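Long-range contacts in type I modular polyketide synthase (Streptomyces albus subsp. albus, PDB 6IYR), which probably selects an acyl-CoA extender unit and loads it onto an acyl carrier protein, through its acyltransferase domain, during salinomycin assembly: residues T121-A125 with G390-F394; V152-L157 with V200-V205; A248-L252 with Q326-I330; M258-A264 with P287-S293; F350-V354 with T376-A382. One frame throughout, in Å; residues are numbered along the deposited sequence.

Contact 1 (T121-A125 with G390-F394); sequences TVKGA and GHGAF
The flat groups that meet here are peptide units: the G124-A125 amide turns its carbonyl toward the H391-G392 amide. The first belongs to a type II beta turn, V122 to A125. The second leads into strand 393-396 of the parallel sheet. G392 N donates to G124 O at 3.0 Å, but the N-H...O angle of 139° makes this bond weak. Two CA-H...O contacts stand beside it. G124 CA faces G390 O at 3.5 Å, nearly straight at 163°, and G392 CA lies 3.5 Å from K123 O. G124 and G392 carry no side chains, so the two backbones come very near: A125 CA is 4.1 Å from G392 CA. The turn itself is closed by A125 N to V122 O at 3.1 Å, and G124 sits in it with positive phi. G390, also with positive phi, is the C-prime residue of the Schellman motif that ends helix 379-388. The contact therefore joins a turn before strand 129-132 to the link between that helix and strand 393-396. In that link H391 ND1 bonds to R127 O. Two methyls rest against carbonyl oxygens. V122 has CG1 anti to its backbone nitrogen, which brings that methyl to G392 O at 3.6 Å. A393 CB lies 3.6 Å from A125 O. The apolar pair is A125 CB with A393 CB, 4.1 Å apart.

Contact 2 (V152-L157 with V200-V205); sequences VFASRL and VSLAEV
R156 reaches across to S201 and E204 where two helices of the acyltransferase fold, 151-164 and 188-208, pack together. They run broadly antiparallel: the axes of the short segments are inclined at 142° and approach to 8.5 Å. From its CB the arginine chain first meets the hydroxyl of S201. Its CG lies 3.5 Å from S201 OG, and it is also 3.9 Å from E204 CB. The chain bends at chi2 (50°), which turns the guanidinium along helix 188-208 toward V200. V200 CG1 lies obliquely to the guanidinium, 3.9 Å from R156 NE. NE donates to a water in the guanidinium plane at 2.8 Å. This water links R156 firmly to V200 O and weakly to E204 OE1. The opposite charges lie near each other, R156 NE to E204 OE1 at 4.4 Å, beyond a salt bridge; the oxygen is well out of the guanidinium plane. The tip, NH2, forms a salt bridge with E159. E204 OE2 has its own partner in R207. S201 OG is bonded to A197 O of its own helix, so the serine presents a satisfied hydroxyl. The F153 ring, with CG anti to the backbone nitrogen (chi1 -165°), lies alongside S201 and L202, and L146 and L147 also pack on it. V205 CG2 sits at the ring edge. L202 CD2 is 3.7 Å from F153 CE1. Of the atoms near the ring, S201 CB is nearest, 3.3 Å from CE1.

Contact 3 (A248-L252 with Q326-I330); sequences ALLAL and QVEHI
L252 packs against Q326 and H329, and I330 against A248, so each segment sends a large side chain to the other. L252 extends over the start of segment 326-330. Its CD2 lies 3.7 Å from Q326 O, and its CD1 is 4.0 Å from Q326 CB and near V327 CG2. The side chains of L252 and H329 overlap head to tail. L252 CD2 comes to the edge of the imidazole, near its plane, 3.9 Å from H329 CD2. I330 reaches back to A248 and L249. With chi1 at 55°, its CD1 extends to A248 CB at 4.1 Å and to L249 CD2. The other branch, CG2, faces A248 O at 3.6 Å and A251 CB at 4.0 Å. A251 CB also touches the H329 ring. Both segments contain short 3-10 turns. Segment 248-252 comes at the end of helix 235-248. Segment 326-330 leads into helix 331-337, with I330 as its N-cap residue. Y320 packs on L252, and L373 of helix 366-374 on I330. The polar link lies at one end. A water donates to L252 O and to Q326 OE1, both at 2.7 Å, while Q326 NE2 bonds to K255 O. The direct contacts between the two loops are van der Waals, and the polar link is that one water, so packing of methyl groups carries most of the contact.

Contact 4 (M258-A264 with P287-S293); sequences MVSVAEA and PQSTVVS
V259 with V292 and V261 with T290 are hydrogen-bonded pairs, joined by four backbone bonds. V259 N reaches V292 O in the carbonyl plane at 2.8 Å, and V292 N reaches V259 O at 2.8 Å. V261 N bonds to T290 O at 2.8 Å, nearly straight at 173°, and T290 N returns a bond to V261 O at 3.0 Å. V261 O takes a second, longer bond from T290 OG1 at 3.2 Å. The two donors of the threonine come to this oxygen from opposite faces of its carbonyl plane. A chi1 of 72° swings the T290 hydroxyl round to it. S260-V291 is a non-hydrogen-bonded pair between the two bonded ones, and M258-S293 is another beyond V259-V292. V259, V261, T290 and V292 share one face of the sheet, which helices 265-273 and 296-308 cover. There V261 CG2 lies 4.2 Å from V292 CG2. On the other face M258 CG packs against S293 CB at 3.9 Å. A262, next after V261, centres an inverse gamma turn. The segment axes lie at 155°, so the strands are antiparallel. Strands 257-261 and 289-294 are neighbours in a sheet whose order and two helices fit the ferredoxin-like small subdomain of acyltransferases.

Contact 5 (F350-V354 with T376-A382); sequences FLSTV and TVRFEDA
T353 meets R378 at the start of helix 379-388, beside the probable nucleophile elbow of the acyltransferase. R378 is the N-cap residue of the helix and the centre of an inverse gamma turn. Its backbone nitrogen donates to T353 O at 2.9 Å, in the carbonyl plane and nearly straight at 160°. The side chain of R378 leaves past the same carbonyl: CB and CG both lie 3.5 Å from T353 O. T376 CB sits above one face of its guanidinium, displaced toward the rim, and V354 O is at the edge. A water joins the two loops a little further on, donating to V354 O and T376 O, each at 2.8 Å. T353 is held from several directions. Its OG1 bonds to G218 O, while T353 N bonds to E223 OE2. OG1 also lies 4.0 Å from V377 CG1, where the two side chains run alongside in a common direction. The other branch, CG2, packs 3.9 Å from A382 CB. On the same methyl of A382 rests L351 CD2, at 3.8 Å. S352 forms an ST turn, accepting at OG from V354 N, which turns the chain at V354; S352 OG also bonds Y368 OH. V377 in turn touches H219 and H323. The contact thus joins a loop and a helix N-terminus beside a GxSxG turn that is probably the nucleophile elbow, as in acyltransferases of this family.

Contacts 2, 3 and 5 are buried, while contacts 1 and 4 are partly open. Backbone atoms lead in contacts 1, 4 and 5; side chains lead in contacts 2 and 3. The backbone bonds are regular and straight within the sheet of contact 4, single in contact 5, and weak in the turn of contact 1. Contacts 4 and 5 touch through P287 and E380, and both reach the same mixed sheet. Helix 379-388 links contact 5 to contact 1, since strand 393-396 follows it. Helix 188-208 of contact 2 also packs on L249 of contact 3. Contacts 1 and 3 lie on opposite sides of the chain centre.

Contact 1 (T121-A125 with G390-F394)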
# COMPACT_ATOMS: atom_id res chain seq x y z
N THR A 121 -12.82 13.63 10.45
CA THR A 121 -11.80 14.10 9.51
C THR A 121 -10.52 14.49 10.26
O THR A 121 -10.54 14.76 11.47
CB THR A 121 -12.27 15.32 8.73
OG1 THR A 121 -12.62 16.34 9.65
CG2 THR A 121 -13.45 14.98 7.85
N VAL A 122 -9.40 14.44 9.55
CA VAL A 122 -8.08 14.66 10.16
C VAL A 122 -7.36 15.76 9.39
O VAL A 122 -7.39 15.78 8.16
CB VAL A 122 -7.26 13.37 10.09
CG1 VAL A 122 -5.80 13.65 10.35
CG2 VAL A 122 -7.82 12.36 11.09
N LYS A 123 -6.81 16.74 10.11
CA LYS A 123 -6.04 17.82 9.49
C LYS A 123 -4.92 17.25 8.60
O LYS A 123 -4.19 16.35 9.01
CB LYS A 123 -5.45 18.71 10.59
CG LYS A 123 -4.14 19.40 10.26
CD LYS A 123 -4.25 20.92 10.33
CE LYS A 123 -4.50 21.50 8.94
NZ LYS A 123 -4.99 22.91 8.99
N GLY A 124 -4.89 17.71 7.36
CA GLY A 124 -3.87 17.31 6.42
C GLY A 124 -4.15 16.00 5.73
O GLY A 124 -3.34 15.54 4.94
N ALA A 125 -5.34 15.45 5.92
CA ALA A 125 -5.72 14.19 5.30
C ALA A 125 -5.85 14.30 3.81
O ALA A 125 -5.64 13.33 3.06
CB ALA A 125 -7.03 13.68 5.90
N GLY A 390 3.01 17.87 8.24
CA GLY A 390 1.55 18.00 8.36
C GLY A 390 0.70 17.07 7.51
O GLY A 390 -0.49 17.26 7.42
N HIS A 391 1.28 16.03 6.92
CA HIS A 391 0.46 15.09 6.20
C HIS A 391 -0.38 14.29 7.19
O HIS A 391 0.08 13.95 8.27
CB HIS A 391 1.32 14.16 5.39
CG HIS A 391 1.99 14.82 4.23
ND1 HIS A 391 1.47 14.78 2.96
CD2 HIS A 391 3.15 15.52 4.15
CE1 HIS A 391 2.27 15.45 2.15
NE2 HIS A 391 3.28 15.93 2.85
N GLY A 392 -1.65 14.07 6.86
CA GLY A 392 -2.60 13.52 7.83
C GLY A 392 -3.06 12.12 7.51
O GLY A 392 -3.70 11.47 8.33
N ALA A 393 -2.84 11.69 6.27
CA ALA A 393 -3.32 10.39 5.84
C ALA A 393 -2.31 9.64 4.99
O ALA A 393 -1.72 10.21 4.07
CB ALA A 393 -4.63 10.50 5.09
N PHE A 394 -2.11 8.38 5.35
CA PHE A 394 -1.27 7.47 4.61
C PHE A 394 -2.06 6.30 4.05
O PHE A 394 -2.69 5.53 4.80
CB PHE A 394 -0.19 6.92 5.55
CG PHE A 394 0.76 7.98 6.01
CD1 PHE A 394 0.41 8.82 7.03
CD2 PHE A 394 2.00 8.14 5.41
CE1 PHE A 394 1.25 9.84 7.43
CE2 PHE A 394 2.89 9.08 5.89
CZ PHE A 394 2.50 9.96 6.85

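Contact 2 (V152-L157 with V200-V205)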
# COMPACT_ATOMS: atom_id res chain seq x y z
N VAL A 152 -10.61 1.21 -14.69
CA VAL A 152 -9.32 1.87 -14.49
C VAL A 152 -8.22 0.88 -14.07
O VAL A 152 -7.14 0.85 -14.65
CB VAL A 152 -9.44 2.96 -13.41
CG1 VAL A 152 -8.08 3.53 -13.05
CG2 VAL A 152 -10.37 4.05 -13.91
N PHE A 153 -8.55 -0.00 -13.13
CA PHE A 153 -7.65 -1.12 -12.80
C PHE A 153 -7.31 -1.95 -13.98
O PHE A 153 -6.14 -2.25 -14.23
CB PHE A 153 -8.20 -2.01 -11.71
CG PHE A 153 -7.17 -2.93 -11.13
CD1 PHE A 153 -6.11 -2.41 -10.37
CD2 PHE A 153 -7.12 -4.23 -11.52
CE1 PHE A 153 -5.12 -3.25 -9.87
CE2 PHE A 153 -6.14 -5.10 -11.01
CZ PHE A 153 -5.12 -4.59 -10.23
N ALA A 154 -8.32 -2.30 -14.77
CA ALA A 154 -8.09 -3.28 -15.80
C ALA A 154 -7.20 -2.68 -16.86
O ALA A 154 -6.42 -3.38 -17.52
CB ALA A 154 -9.39 -3.74 -16.42
N SER A 155 -7.32 -1.38 -17.08
CA SER A 155 -6.61 -0.84 -18.21
C SER A 155 -5.17 -0.44 -17.81
O SER A 155 -4.24 -0.61 -18.58
CB SER A 155 -7.39 0.31 -18.83
OG SER A 155 -6.72 1.52 -18.64
N ARG A 156 -5.00 0.02 -16.58
CA ARG A 156 -3.65 0.27 -16.05
C ARG A 156 -2.84 -1.02 -15.90
O ARG A 156 -1.68 -1.08 -16.28
CB ARG A 156 -3.75 0.98 -14.72
CG ARG A 156 -2.42 1.55 -14.22
CD ARG A 156 -1.74 2.36 -15.31
NE ARG A 156 -0.75 3.24 -14.73
CZ ARG A 156 0.18 3.88 -15.43
NH1 ARG A 156 1.04 4.67 -14.83
NH2 ARG A 156 0.25 3.72 -16.73
N LEU A 157 -3.50 -2.09 -15.45
CA LEU A 157 -2.84 -3.37 -15.33
C LEU A 157 -2.47 -3.93 -16.69
O LEU A 157 -1.40 -4.50 -16.83
CB LEU A 157 -3.67 -4.37 -14.52
CG LEU A 157 -2.88 -5.59 -14.05
CD1 LEU A 157 -2.11 -5.27 -12.77
CD2 LEU A 157 -3.78 -6.80 -13.84
N VAL A 200 1.15 -0.36 -8.87
CA VAL A 200 0.99 0.74 -9.83
C VAL A 200 -0.49 0.87 -10.21
O VAL A 200 -1.02 1.95 -10.30
CB VAL A 200 1.88 0.51 -11.05
CG1 VAL A 200 1.56 1.54 -12.15
CG2 VAL A 200 3.34 0.63 -10.62
N SER A 201 -1.18 -0.25 -10.32
CA SER A 201 -2.52 -0.23 -10.84
C SER A 201 -3.53 0.11 -9.78
O SER A 201 -4.43 0.88 -10.06
CB SER A 201 -2.84 -1.50 -11.57
OG SER A 201 -2.02 -1.58 -12.74
N LEU A 202 -3.29 -0.29 -8.53
CA LEU A 202 -4.15 0.11 -7.43
C LEU A 202 -4.06 1.62 -7.20
O LEU A 202 -5.04 2.27 -6.81
CB LEU A 202 -3.76 -0.62 -6.15
CG LEU A 202 -4.03 -2.14 -6.13
CD1 LEU A 202 -3.61 -2.68 -4.78
CD2 LEU A 202 -5.52 -2.44 -6.33
N ALA A 203 -2.87 2.18 -7.37
CA ALA A 203 -2.67 3.61 -7.10
C ALA A 203 -3.51 4.47 -8.06
O ALA A 203 -3.97 5.55 -7.70
CB ALA A 203 -1.20 3.97 -7.20
N GLU A 204 -3.59 4.02 -9.30
CA GLU A 204 -4.33 4.69 -10.33
C GLU A 204 -5.84 4.64 -10.09
O GLU A 204 -6.51 5.62 -10.32
CB GLU A 204 -4.02 4.01 -11.64
CG GLU A 204 -4.61 4.71 -12.83
CD GLU A 204 -3.88 5.99 -13.17
OE1 GLU A 204 -2.87 6.35 -12.50
OE2 GLU A 204 -4.33 6.63 -14.13
N VAL A 205 -6.33 3.58 -9.46
CA VAL A 205 -7.75 3.57 -8.98
C VAL A 205 -7.99 4.60 -7.92
O VAL A 205 -8.93 5.35 -8.02
CB VAL A 205 -8.15 2.19 -8.46
CG1 VAL A 205 -9.61 2.15 -7.99
CG2 VAL A 205 -7.93 1.20 -9.56
O HOH W 1 -0.41 4.04 -12.04

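Contact 3 (A248-L252 with Q326-I330)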
# COMPACT_ATOMS: atom_id res chain seq x y z
N ALA A 248 18.16 -10.46 -11.33
CA ALA A 248 19.53 -10.48 -10.79
C ALA A 248 19.50 -11.12 -9.41
O ALA A 248 20.36 -11.95 -9.07
CB ALA A 248 20.09 -9.08 -10.71
N LEU A 249 18.45 -10.81 -8.65
CA LEU A 249 18.21 -11.39 -7.34
C LEU A 249 18.09 -12.90 -7.27
O LEU A 249 18.17 -13.49 -6.19
CB LEU A 249 16.92 -10.82 -6.72
CG LEU A 249 17.09 -9.59 -5.84
CD1 LEU A 249 15.75 -9.12 -5.30
CD2 LEU A 249 18.07 -9.81 -4.71
N LEU A 250 17.76 -13.52 -8.38
CA LEU A 250 17.78 -14.96 -8.47
C LEU A 250 19.08 -15.54 -7.92
O LEU A 250 19.08 -16.64 -7.35
CB LEU A 250 17.66 -15.36 -9.91
CG LEU A 250 16.33 -15.78 -10.52
CD1 LEU A 250 15.16 -15.78 -9.59
CD2 LEU A 250 16.03 -15.13 -11.86
N ALA A 251 20.17 -14.80 -8.03
CA ALA A 251 21.47 -15.33 -7.62
C ALA A 251 21.60 -15.32 -6.13
O ALA A 251 22.58 -15.83 -5.61
CB ALA A 251 22.60 -14.50 -8.24
N LEU A 252 20.71 -14.61 -5.44
CA LEU A 252 20.76 -14.57 -3.98
C LEU A 252 19.76 -15.48 -3.29
O LEU A 252 19.83 -15.67 -2.06
CB LEU A 252 20.58 -13.15 -3.44
CG LEU A 252 21.64 -12.12 -3.80
CD1 LEU A 252 21.52 -10.97 -2.82
CD2 LEU A 252 23.04 -12.69 -3.80
N GLN A 326 25.37 -9.09 0.88
CA GLN A 326 25.28 -10.12 -0.14
C GLN A 326 25.03 -9.49 -1.52
O GLN A 326 25.31 -10.09 -2.56
CB GLN A 326 24.21 -11.16 0.17
CG GLN A 326 24.60 -12.12 1.26
CD GLN A 326 23.66 -13.30 1.41
OE1 GLN A 326 23.07 -13.78 0.43
NE2 GLN A 326 23.53 -13.79 2.64
N VAL A 327 24.35 -8.34 -1.52
CA VAL A 327 23.93 -7.68 -2.75
C VAL A 327 25.14 -7.25 -3.61
O VAL A 327 25.03 -7.04 -4.83
CB VAL A 327 23.05 -6.45 -2.36
CG1 VAL A 327 22.75 -5.58 -3.55
CG2 VAL A 327 21.74 -6.94 -1.75
N GLU A 328 26.32 -7.14 -3.00
CA GLU A 328 27.53 -6.73 -3.75
C GLU A 328 27.80 -7.67 -4.88
O GLU A 328 28.24 -7.28 -5.94
CB GLU A 328 28.77 -6.64 -2.83
CG GLU A 328 28.71 -5.37 -1.97
CD GLU A 328 29.54 -5.42 -0.68
OE1 GLU A 328 30.22 -6.43 -0.39
OE2 GLU A 328 29.49 -4.41 0.07
N HIS A 329 27.42 -8.92 -4.68
CA HIS A 329 27.63 -9.96 -5.68
C HIS A 329 26.86 -9.69 -7.00
O HIS A 329 27.25 -10.18 -8.04
CB HIS A 329 27.22 -11.29 -5.04
CG HIS A 329 27.06 -12.43 -5.99
ND1 HIS A 329 28.15 -13.07 -6.56
CD2 HIS A 329 25.99 -13.22 -6.23
CE1 HIS A 329 27.72 -14.11 -7.25
NE2 HIS A 329 26.41 -14.23 -7.06
N ILE A 330 25.76 -8.95 -6.97
CA ILE A 330 25.06 -8.68 -8.23
C ILE A 330 25.13 -7.20 -8.64
O ILE A 330 24.42 -6.73 -9.55
CB ILE A 330 23.57 -9.10 -8.14
CG1 ILE A 330 22.90 -8.41 -6.93
CG2 ILE A 330 23.49 -10.61 -8.06
CD1 ILE A 330 21.38 -8.49 -6.90
O HOH W 2 20.45 -14.07 -0.02

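Contact 4 (M258-A264 with P287-S293)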
# COMPACT_ATOMS: atom_id res chain seq x y z
N MET A 258 15.58 -12.88 6.33
CA MET A 258 15.36 -11.69 7.11
C MET A 258 14.57 -12.02 8.33
O MET A 258 13.76 -12.94 8.31
CB MET A 258 14.59 -10.69 6.29
CG MET A 258 15.24 -10.39 4.97
SD MET A 258 14.39 -8.99 4.21
CE MET A 258 15.08 -7.65 5.16
N VAL A 259 14.84 -11.29 9.40
CA VAL A 259 14.05 -11.42 10.58
C VAL A 259 13.63 -10.05 11.09
O VAL A 259 14.40 -9.07 11.07
CB VAL A 259 14.73 -12.26 11.71
CG1 VAL A 259 15.51 -13.45 11.16
CG2 VAL A 259 15.58 -11.42 12.61
N SER A 260 12.38 -9.98 11.54
CA SER A 260 11.86 -8.77 12.18
C SER A 260 12.25 -8.79 13.63
O SER A 260 12.22 -9.84 14.29
CB SER A 260 10.34 -8.71 12.08
OG SER A 260 9.80 -9.88 12.65
N VAL A 261 12.65 -7.63 14.13
CA VAL A 261 13.05 -7.47 15.51
C VAL A 261 12.35 -6.27 16.07
O VAL A 261 12.43 -5.16 15.51
CB VAL A 261 14.56 -7.22 15.63
CG1 VAL A 261 14.96 -7.25 17.08
CG2 VAL A 261 15.33 -8.27 14.85
N ALA A 262 11.60 -6.51 17.14
CA ALA A 262 10.80 -5.47 17.76
C ALA A 262 11.68 -4.70 18.70
O ALA A 262 11.53 -4.82 19.89
CB ALA A 262 9.61 -6.05 18.52
N GLU A 263 12.64 -3.96 18.17
CA GLU A 263 13.58 -3.23 18.98
C GLU A 263 13.89 -1.99 18.15
O GLU A 263 13.86 -2.04 16.93
CB GLU A 263 14.83 -4.09 19.16
CG GLU A 263 15.85 -3.57 20.17
CD GLU A 263 16.96 -4.60 20.52
OE1 GLU A 263 17.28 -4.75 21.72
OE2 GLU A 263 17.59 -5.20 19.61
N ALA A 264 14.22 -0.90 18.82
CA ALA A 264 14.66 0.31 18.14
C ALA A 264 15.93 0.13 17.33
O ALA A 264 16.89 -0.53 17.76
CB ALA A 264 14.85 1.44 19.15
N PRO A 287 9.55 3.12 15.34
CA PRO A 287 10.47 3.32 16.46
C PRO A 287 10.83 2.04 17.23
O PRO A 287 11.84 2.02 17.91
CB PRO A 287 9.70 4.29 17.38
CG PRO A 287 8.28 4.20 16.96
CD PRO A 287 8.27 3.82 15.52
N GLN A 288 10.02 0.99 17.13
CA GLN A 288 10.35 -0.31 17.75
C GLN A 288 10.20 -1.47 16.79
O GLN A 288 9.81 -2.58 17.17
CB GLN A 288 9.44 -0.56 18.94
CG GLN A 288 9.66 0.41 20.08
CD GLN A 288 10.68 -0.09 21.07
OE1 GLN A 288 11.65 0.60 21.39
NE2 GLN A 288 10.49 -1.32 21.54
N SER A 289 10.58 -1.24 15.54
CA SER A 289 10.24 -2.16 14.51
C SER A 289 11.28 -2.13 13.38
O SER A 289 11.38 -1.15 12.64
CB SER A 289 8.82 -1.80 14.07
OG SER A 289 8.46 -2.59 12.99
N THR A 290 12.12 -3.17 13.32
CA THR A 290 13.23 -3.21 12.39
C THR A 290 13.32 -4.59 11.78
O THR A 290 12.73 -5.54 12.29
CB THR A 290 14.58 -2.97 13.08
OG1 THR A 290 14.90 -4.14 13.84
CG2 THR A 290 14.54 -1.79 14.01
N VAL A 291 14.00 -4.67 10.64
CA VAL A 291 14.22 -5.92 9.94
C VAL A 291 15.73 -6.07 9.72
O VAL A 291 16.42 -5.12 9.30
CB VAL A 291 13.43 -6.00 8.61
CG1 VAL A 291 13.74 -7.30 7.87
CG2 VAL A 291 11.92 -5.92 8.86
N VAL A 292 16.24 -7.25 10.07
CA VAL A 292 17.63 -7.59 9.86
C VAL A 292 17.79 -8.68 8.84
O VAL A 292 17.05 -9.67 8.84
CB VAL A 292 18.24 -8.06 11.20
CG1 VAL A 292 19.64 -8.62 11.04
CG2 VAL A 292 18.22 -6.92 12.17
N SER A 293 18.73 -8.51 7.92
CA SER A 293 18.93 -9.50 6.88
C SER A 293 20.29 -10.13 7.04
O SER A 293 21.18 -9.50 7.57
CB SER A 293 18.83 -8.87 5.49
OG SER A 293 19.91 -8.01 5.19

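Contact 5 (F350-V354 with T376-A382)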
# COMPACT_ATOMS: atom_id res chain seq x y z
N PHE A 350 8.44 12.74 -4.36
CA PHE A 350 8.96 11.39 -4.08
C PHE A 350 10.00 11.50 -2.97
O PHE A 350 11.07 12.12 -3.13
CB PHE A 350 9.55 10.81 -5.37
CG PHE A 350 10.14 9.41 -5.22
CD1 PHE A 350 11.34 9.21 -4.54
CD2 PHE A 350 9.64 8.37 -5.97
CE1 PHE A 350 11.87 7.93 -4.42
CE2 PHE A 350 10.21 7.11 -5.93
CZ PHE A 350 11.33 6.89 -5.15
N LEU A 351 9.63 11.01 -1.78
CA LEU A 351 10.49 11.03 -0.64
C LEU A 351 11.26 9.71 -0.55
O LEU A 351 10.70 8.66 -0.28
CB LEU A 351 9.71 11.32 0.61
CG LEU A 351 10.50 11.28 1.92
CD1 LEU A 351 11.73 12.16 1.87
CD2 LEU A 351 9.60 11.67 3.10
N SER A 352 12.55 9.76 -0.86
CA SER A 352 13.40 8.57 -0.89
C SER A 352 13.58 8.00 0.49
O SER A 352 13.97 8.68 1.45
CB SER A 352 14.77 8.91 -1.48
OG SER A 352 15.61 7.77 -1.52
N THR A 353 13.33 6.71 0.58
CA THR A 353 13.63 5.99 1.82
C THR A 353 15.07 5.46 1.76
O THR A 353 15.56 4.86 2.72
CB THR A 353 12.66 4.84 2.02
OG1 THR A 353 12.69 3.98 0.88
CG2 THR A 353 11.25 5.38 2.20
N VAL A 354 15.77 5.76 0.66
CA VAL A 354 17.22 5.50 0.59
C VAL A 354 18.00 6.67 1.15
O VAL A 354 18.75 6.53 2.12
CB VAL A 354 17.70 5.24 -0.83
CG1 VAL A 354 19.21 4.94 -0.85
CG2 VAL A 354 16.95 4.09 -1.46
N THR A 376 20.00 0.26 3.74
CA THR A 376 18.91 0.22 4.70
C THR A 376 17.69 1.03 4.20
O THR A 376 17.83 2.08 3.61
CB THR A 376 19.37 0.79 6.06
OG1 THR A 376 20.49 0.06 6.53
CG2 THR A 376 18.30 0.73 7.10
N VAL A 377 16.51 0.49 4.41
CA VAL A 377 15.31 1.19 4.03
C VAL A 377 14.93 2.03 5.23
O VAL A 377 14.54 1.52 6.25
CB VAL A 377 14.17 0.20 3.73
CG1 VAL A 377 12.87 0.93 3.46
CG2 VAL A 377 14.54 -0.72 2.59
N ARG A 378 15.06 3.34 5.09
CA ARG A 378 14.73 4.25 6.18
C ARG A 378 13.27 4.68 6.14
O ARG A 378 12.96 5.84 5.94
CB ARG A 378 15.66 5.44 6.16
CG ARG A 378 17.10 5.05 5.88
CD ARG A 378 18.09 6.13 6.26
NE ARG A 378 19.44 5.72 5.90
CZ ARG A 378 20.28 5.08 6.71
NH1 ARG A 378 21.48 4.74 6.27
NH2 ARG A 378 19.92 4.78 7.95
N PHE A 379 12.38 3.72 6.33
CA PHE A 379 10.96 3.97 6.28
C PHE A 379 10.42 4.86 7.39
O PHE A 379 9.73 5.82 7.12
CB PHE A 379 10.20 2.65 6.21
CG PHE A 379 8.75 2.81 5.95
CD1 PHE A 379 8.29 3.14 4.70
CD2 PHE A 379 7.84 2.61 6.96
CE1 PHE A 379 6.95 3.27 4.45
CE2 PHE A 379 6.50 2.75 6.72
CZ PHE A 379 6.06 3.08 5.47
N GLU A 380 10.85 4.61 8.62
CA GLU A 380 10.38 5.40 9.75
C GLU A 380 10.76 6.85 9.60
O GLU A 380 9.98 7.72 9.90
CB GLU A 380 10.93 4.86 11.08
CG GLU A 380 10.63 5.76 12.26
CD GLU A 380 11.44 5.46 13.50
OE1 GLU A 380 12.32 4.58 13.46
OE2 GLU A 380 11.22 6.11 14.52
N ASP A 381 11.96 7.09 9.12
CA ASP A 381 12.48 8.42 8.92
C ASP A 381 11.62 9.19 7.95
O ASP A 381 11.31 10.33 8.18
CB ASP A 381 13.84 8.26 8.31
CG ASP A 381 14.86 9.03 9.02
OD1 ASP A 381 15.73 8.38 9.63
OD2 ASP A 381 14.80 10.27 8.97
N ALA A 382 11.25 8.55 6.86
CA ALA A 382 10.42 9.18 5.87
C ALA A 382 9.06 9.53 6.45
O ALA A 382 8.56 10.61 6.25
CB ALA A 382 10.26 8.27 4.69
O HOH W 3 19.66 4.13 3.26